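Local coordinates for protein alpha-ketoglutarate-dependent 2,4-dichlorophenoxyacetate dioxygenase (Bradyrhizobium diazoefficiens, PDB 5BKE) that probably catalyses 2-oxoglutarate-dependent oxidation of aryloxyalkanoate herbicides at a mononuclear metal centre, at residues C[115-120]-C[262-267]; C[126-131]-C[255-260]. All coordinates share one frame; numbering follows the deposited sequence.

Interaction 1: residues C[115-120]-C[262-267]; sequences HSDSSF and TMHRVR. With MN (manganese (II) ion), chain N; OGA (N-oxalylglycine), chain O.
H115 and H264 meet at a manganese ion which, with D117, they hold in the two-histidine, one-carboxylate facial triad of the 2-oxoglutarate-dependent dioxygenases. Their backbones form a single antiparallel hydrogen-bonded pair, H115 N to H264 O (2.9 Å) and H264 N to H115 O. From CB of H264 the torsion sets CG between the backbone N and the carbonyl carbon (chi1 64°). CG and ND1 then pass the carbonyl O of H115, CE1 lies near D117 OD1, CD2 comes near O2' of N-oxalylglycine, and NE2 binds manganese at 2.2 Å. The H115 ring takes a similar chi1, its plane turned 58° from that of H264, and is fixed at ND1 by the carbonyl of L113; its NE2 lies 2.1 Å from manganese. D117 adds OD1, while its OD2 is hydrogen-bonded to S128 OG. Further along the strand, V266 sets CG1 4.0 Å from C4 and CG2 3.7 Å from O4 of N-oxalylglycine, whose polar atoms are also held by T142, R275 and R279. An alanine here lacks both methyls and would probably leave a gap beside C4 and O4. N-oxalylglycine chelates through two oxygens, O1 at 2.0 Å and O2' at 2.2 Å from manganese.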
loop_
_atom_site.group_PDB
_atom_site.type_symbol
_atom_site.label_atom_id
_atom_site.label_comp_id
_atom_site.label_asym_id
_atom_site.label_seq_id
_atom_site.Cartn_x
_atom_site.Cartn_y
_atom_site.Cartn_z
ATOM N N HIS C 115 13.050 27.892 27.789
ATOM C CA HIS C 115 13.337 27.101 28.979
ATOM C C HIS C 115 12.174 26.201 29.357
ATOM O O HIS C 115 11.033 26.424 28.939
ATOM C CB HIS C 115 13.741 28.010 30.171
ATOM C CG HIS C 115 12.613 28.809 30.764
ATOM N ND1 HIS C 115 12.201 30.016 30.238
ATOM C CD2 HIS C 115 11.838 28.592 31.853
ATOM C CE1 HIS C 115 11.212 30.499 30.972
ATOM N NE2 HIS C 115 10.967 29.651 31.955
ATOM N N SER C 116 12.492 25.178 30.146
ATOM C CA SER C 116 11.512 24.325 30.816
ATOM C C SER C 116 11.714 24.579 32.314
ATOM O O SER C 116 12.860 24.588 32.784
ATOM C CB SER C 116 11.769 22.863 30.444
ATOM O OG SER C 116 10.810 22.007 31.017
ATOM N N ASP C 117 10.631 24.826 33.053
ATOM C CA ASP C 117 10.752 25.319 34.432
ATOM C C ASP C 117 11.382 24.273 35.335
ATOM O O ASP C 117 11.060 23.064 35.231
ATOM C CB ASP C 117 9.397 25.716 35.035
ATOM C CG ASP C 117 8.810 26.976 34.431
ATOM O OD1 ASP C 117 9.554 27.880 33.995
ATOM O OD2 ASP C 117 7.564 27.064 34.421
ATOM N N SER C 118 12.268 24.774 36.207
ATOM C CA SER C 118 12.935 23.967 37.234
ATOM C C SER C 118 13.710 22.767 36.673
ATOM O O SER C 118 13.858 21.739 37.351
ATOM C CB SER C 118 11.934 23.524 38.310
ATOM O OG SER C 118 11.481 24.628 39.070
ATOM N N SER C 119 14.202 22.891 35.437
ATOM C CA SER C 119 15.009 21.837 34.833
ATOM C C SER C 119 16.377 21.710 35.547
ATOM O O SER C 119 17.074 20.694 35.403
ATOM C CB SER C 119 15.139 22.038 33.311
ATOM O OG SER C 119 15.960 23.138 32.968
ATOM N N PHE C 120 16.726 22.751 36.316
ATOM C CA PHE C 120 17.882 22.784 37.240
ATOM C C PHE C 120 17.668 22.023 38.563
ATOM O O PHE C 120 18.533 22.062 39.436
ATOM C CB PHE C 120 18.268 24.245 37.548
ATOM C CG PHE C 120 17.126 25.075 38.061
ATOM C CD1 PHE C 120 16.724 24.997 39.407
ATOM C CD2 PHE C 120 16.426 25.930 37.198
ATOM C CE1 PHE C 120 15.646 25.754 39.871
ATOM C CE2 PHE C 120 15.355 26.699 37.662
ATOM C CZ PHE C 120 14.962 26.607 38.997
ATOM N N THR C 262 7.367 20.489 26.909
ATOM C CA THR C 262 7.448 21.825 26.314
ATOM C C THR C 262 8.676 22.636 26.716
ATOM O O THR C 262 9.351 22.330 27.700
ATOM C CB THR C 262 6.238 22.715 26.697
ATOM O OG1 THR C 262 6.218 22.914 28.121
ATOM C CG2 THR C 262 4.901 22.138 26.217
ATOM N N MET C 263 8.954 23.667 25.917
ATOM C CA MET C 263 9.689 24.843 26.354
ATOM C C MET C 263 8.778 26.052 26.238
ATOM O O MET C 263 7.753 26.013 25.541
ATOM C CB MET C 263 10.933 25.083 25.508
ATOM C CG MET C 263 12.105 24.188 25.854
ATOM S SD MET C 263 13.660 24.852 25.273
ATOM C CE MET C 263 13.375 24.940 23.494
ATOM N N HIS C 264 9.159 27.125 26.924
ATOM C CA HIS C 264 8.451 28.394 26.838
ATOM C C HIS C 264 9.411 29.564 27.060
ATOM O O HIS C 264 10.557 29.371 27.515
ATOM C CB HIS C 264 7.256 28.427 27.798
ATOM C CG HIS C 264 7.644 28.353 29.233
ATOM N ND1 HIS C 264 7.955 27.165 29.853
ATOM C CD2 HIS C 264 7.801 29.321 30.164
ATOM C CE1 HIS C 264 8.294 27.406 31.105
ATOM N NE2 HIS C 264 8.195 28.704 31.322
ATOM N N ARG C 265 8.953 30.761 26.693
ATOM C CA ARG C 265 9.709 32.010 26.876
ATOM C C ARG C 265 8.775 33.219 26.827
ATOM O O ARG C 265 7.676 33.155 26.266
ATOM C CB ARG C 265 10.842 32.151 25.844
ATOM C CG ARG C 265 10.380 32.377 24.404
ATOM C CD ARG C 265 11.496 32.912 23.525
ATOM N NE ARG C 265 11.056 33.075 22.131
ATOM C CZ ARG C 265 11.848 33.424 21.119
ATOM N NH1 ARG C 265 13.149 33.630 21.308
ATOM N NH2 ARG C 265 11.336 33.557 19.900
ATOM N N VAL C 266 9.217 34.318 27.430
ATOM C CA VAL C 266 8.509 35.591 27.324
ATOM C C VAL C 266 9.302 36.482 26.359
ATOM O O VAL C 266 10.543 36.483 26.378
ATOM C CB VAL C 266 8.246 36.236 28.720
ATOM C CG1 VAL C 266 9.536 36.415 29.521
ATOM C CG2 VAL C 266 7.483 37.553 28.611
ATOM N N ARG C 267 8.588 37.191 25.486
ATOM C CA ARG C 267 9.228 38.143 24.559
ATOM C C ARG C 267 9.490 39.488 25.251
ATOM O O ARG C 267 8.834 39.815 26.247
ATOM C CB ARG C 267 8.393 38.331 23.274
ATOM C CG ARG C 267 8.117 37.058 22.463
ATOM C CD ARG C 267 9.368 36.208 22.215
ATOM N NE ARG C 267 10.403 36.880 21.417
ATOM C CZ ARG C 267 10.414 36.963 20.082
ATOM N NH1 ARG C 267 11.412 37.591 19.467
ATOM N NH2 ARG C 267 9.439 36.422 19.352
HETATM MN MN MN N . 9.222 29.689 33.034
HETATM C C1 OGA O . 7.197 31.277 34.072
HETATM C C2 OGA O . 7.609 32.022 32.903
HETATM C C4 OGA O . 7.093 33.900 31.401
HETATM C C5 OGA O . 6.143 35.064 31.474
HETATM O O1 OGA O . 7.716 30.147 34.246
HETATM O O2 OGA O . 6.324 31.770 34.821
HETATM O "O2'" OGA O . 8.682 31.735 32.380
HETATM O O3 OGA O . 6.193 35.775 32.505
HETATM N N1 OGA O . 6.772 32.946 32.451
HETATM O O4 OGA O . 5.349 35.256 30.525
#

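Interaction 2: residues C[126-131]-C[255-260]; sequences KFSLLS and VMWDNR. With OGA (N-oxalylglycine), chain O.
Strands 127-132 and 254-258 run antiparallel as neighbours in the seven-stranded mixed sheet, with 254-258 also flanked by 42-45. S128 pairs with W257 and L130 with V255 in hydrogen-bonded positions; N259 N also donates to K126 O. S128 CB sits over one face of the W257 indole, 3.4 Å from CE2, and L130 CB touches CZ3 of the same ring at 3.6 Å. With CG anti to its carbonyl carbon (chi1 -73°), the N259 amide reaches S128 and K126: ND2 gives a nearly straight, in-plane bond to S128 OG (2.8 Å) and a more bent one to K126 O from above that carbonyl's plane. On the other face of the sheet L129 CG packs alongside M256 CB (3.8 Å), and the F127 ring meets D258 with its edge, CE1 3.7 Å from CG. D258 OD1 takes R260 N in an Asx turn and R260 NE in a salt bridge (3.0 Å), while K126 CG covers one guanidinium face. S128 OG is also bonded to D117, and D258 OD2 to Q261 and H202. W257 CZ2 lies 3.5 Å from O1 and L130 CD1 3.8 Å from O2 of N-oxalylglycine, consistent with the 2-oxoglutarate pocket of the double-stranded beta-helix (cupin) fold.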
loop_
_atom_site.group_PDB
_atom_site.type_symbol
_atom_site.label_atom_id
_atom_site.label_comp_id
_atom_site.label_asym_id
_atom_site.label_seq_id
_atom_site.Cartn_x
_atom_site.Cartn_y
_atom_site.Cartn_z
ATOM N N LYS C 126 6.349 19.398 37.144
ATOM C CA LYS C 126 5.317 18.836 36.298
ATOM C C LYS C 126 4.585 19.988 35.575
ATOM O O LYS C 126 4.978 20.361 34.463
ATOM C CB LYS C 126 4.374 17.979 37.152
ATOM C CG LYS C 126 3.449 17.061 36.376
ATOM C CD LYS C 126 2.617 16.222 37.333
ATOM C CE LYS C 126 1.271 15.850 36.722
ATOM N NZ LYS C 126 0.422 15.049 37.648
ATOM N N PHE C 127 3.567 20.576 36.212
ATOM C CA PHE C 127 2.796 21.669 35.593
ATOM C C PHE C 127 3.166 23.022 36.169
ATOM O O PHE C 127 3.448 23.140 37.374
ATOM C CB PHE C 127 1.278 21.479 35.760
ATOM C CG PHE C 127 0.724 20.213 35.139
ATOM C CD1 PHE C 127 1.408 19.521 34.133
ATOM C CD2 PHE C 127 -0.520 19.738 35.542
ATOM C CE1 PHE C 127 0.873 18.368 33.572
ATOM C CE2 PHE C 127 -1.067 18.585 34.975
ATOM C CZ PHE C 127 -0.362 17.896 33.996
ATOM N N SER C 128 3.155 24.029 35.308
ATOM C CA SER C 128 3.191 25.429 35.711
ATOM C C SER C 128 1.907 26.136 35.288
ATOM O O SER C 128 1.412 25.929 34.169
ATOM C CB SER C 128 4.374 26.137 35.079
ATOM O OG SER C 128 5.606 25.563 35.473
ATOM N N LEU C 129 1.381 26.981 36.170
ATOM C CA LEU C 129 0.088 27.647 35.943
ATOM C C LEU C 129 0.227 29.161 36.093
ATOM O O LEU C 129 0.438 29.653 37.203
ATOM C CB LEU C 129 -0.970 27.113 36.912
ATOM C CG LEU C 129 -1.342 25.631 36.866
ATOM C CD1 LEU C 129 -0.356 24.715 37.585
ATOM C CD2 LEU C 129 -2.728 25.475 37.458
ATOM N N LEU C 130 0.085 29.891 34.984
ATOM C CA LEU C 130 0.338 31.334 34.960
ATOM C C LEU C 130 -0.921 32.191 34.799
ATOM O O LEU C 130 -1.673 32.055 33.822
ATOM C CB LEU C 130 1.367 31.674 33.879
ATOM C CG LEU C 130 2.036 33.050 33.921
ATOM C CD1 LEU C 130 2.867 33.203 35.183
ATOM C CD2 LEU C 130 2.908 33.254 32.694
ATOM N N SER C 131 -1.122 33.080 35.771
ATOM C CA SER C 131 -2.278 33.969 35.823
ATOM C C SER C 131 -1.859 35.414 35.548
ATOM O O SER C 131 -0.871 35.900 36.107
ATOM C CB SER C 131 -2.958 33.830 37.180
ATOM O OG SER C 131 -3.953 34.804 37.388
ATOM N N VAL C 255 -2.878 30.473 31.663
ATOM C CA VAL C 255 -2.222 29.523 30.775
ATOM C C VAL C 255 -1.416 28.548 31.630
ATOM O O VAL C 255 -0.639 28.958 32.504
ATOM C CB VAL C 255 -1.344 30.221 29.704
ATOM C CG1 VAL C 255 -0.695 29.208 28.777
ATOM C CG2 VAL C 255 -2.188 31.187 28.872
ATOM N N MET C 256 -1.635 27.259 31.391
ATOM C CA MET C 256 -0.914 26.201 32.098
ATOM C C MET C 256 -0.229 25.261 31.125
ATOM O O MET C 256 -0.779 24.936 30.061
ATOM C CB MET C 256 -1.815 25.452 33.083
ATOM C CG MET C 256 -2.968 24.665 32.490
ATOM S SD MET C 256 -4.030 23.884 33.734
ATOM C CE MET C 256 -2.879 22.846 34.650
ATOM N N TRP C 257 0.984 24.849 31.469
ATOM C CA TRP C 257 1.784 24.036 30.568
ATOM C C TRP C 257 2.440 22.851 31.263
ATOM O O TRP C 257 2.722 22.904 32.476
ATOM C CB TRP C 257 2.810 24.891 29.808
ATOM C CG TRP C 257 3.805 25.629 30.671
ATOM C CD1 TRP C 257 5.026 25.163 31.097
ATOM C CD2 TRP C 257 3.686 26.966 31.183
ATOM N NE1 TRP C 257 5.655 26.117 31.853
ATOM C CE2 TRP C 257 4.865 27.235 31.922
ATOM C CE3 TRP C 257 2.690 27.957 31.105
ATOM C CZ2 TRP C 257 5.084 28.457 32.576
ATOM C CZ3 TRP C 257 2.907 29.179 31.750
ATOM C CH2 TRP C 257 4.094 29.413 32.481
ATOM N N ASP C 258 2.657 21.785 30.491
ATOM C CA ASP C 258 3.400 20.636 30.960
ATOM C C ASP C 258 4.869 20.836 30.634
ATOM O O ASP C 258 5.273 20.847 29.459
ATOM C CB ASP C 258 2.860 19.332 30.362
ATOM C CG ASP C 258 3.501 18.092 30.978
ATOM O OD1 ASP C 258 4.368 18.214 31.880
ATOM O OD2 ASP C 258 3.120 16.973 30.564
ATOM N N ASN C 259 5.672 21.000 31.690
ATOM C CA ASN C 259 7.128 21.216 31.541
ATOM C C ASN C 259 7.840 19.989 30.969
ATOM O O ASN C 259 8.910 20.113 30.372
ATOM C CB ASN C 259 7.751 21.636 32.884
ATOM C CG ASN C 259 7.381 23.066 33.269
ATOM O OD1 ASN C 259 7.822 24.042 32.634
ATOM N ND2 ASN C 259 6.548 23.195 34.295
ATOM N N ARG C 260 7.213 18.822 31.135
ATOM C CA ARG C 260 7.755 17.543 30.667
ATOM C C ARG C 260 7.668 17.361 29.126
ATOM O O ARG C 260 8.332 16.466 28.575
ATOM C CB ARG C 260 7.073 16.367 31.394
ATOM C CG ARG C 260 7.006 16.519 32.919
ATOM C CD ARG C 260 6.145 15.454 33.580
ATOM N NE ARG C 260 4.751 15.533 33.150
ATOM C CZ ARG C 260 3.778 14.711 33.534
ATOM N NH1 ARG C 260 4.014 13.722 34.393
ATOM N NH2 ARG C 260 2.547 14.891 33.062
HETATM C C1 OGA O . 7.197 31.277 34.072
HETATM C C2 OGA O . 7.609 32.022 32.903
HETATM C C4 OGA O . 7.093 33.900 31.401
HETATM C C5 OGA O . 6.143 35.064 31.474
HETATM O O1 OGA O . 7.716 30.147 34.246
HETATM O O2 OGA O . 6.324 31.770 34.821
HETATM O "O2'" OGA O . 8.682 31.735 32.380
HETATM O O3 OGA O . 6.193 35.775 32.505
HETATM N N1 OGA O . 6.772 32.946 32.451
HETATM O O4 OGA O . 5.349 35.256 30.525
#

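In the fold
Both contacts are buried near the centre of the chain and both touch N-oxalylglycine, but they do different work. Interaction 1 joins a loop to an outer strand of the three-stranded sheet through one bridge, and its chemistry is metal coordination; interaction 2 joins two inner strands of the larger sheet with a ladder of backbone bonds and apolar packing, with a polar end at N259, D258 and R260, becoming partly exposed only at K126 and R260. Strands 254-258 and 262-266 follow each other in the chain, and the two contacts meet directly. N259 OD1 lies 2.9 Å from D117 N, a probable hydrogen bond by which interaction 2, together with S128, supplies a second shell to the metal ligand.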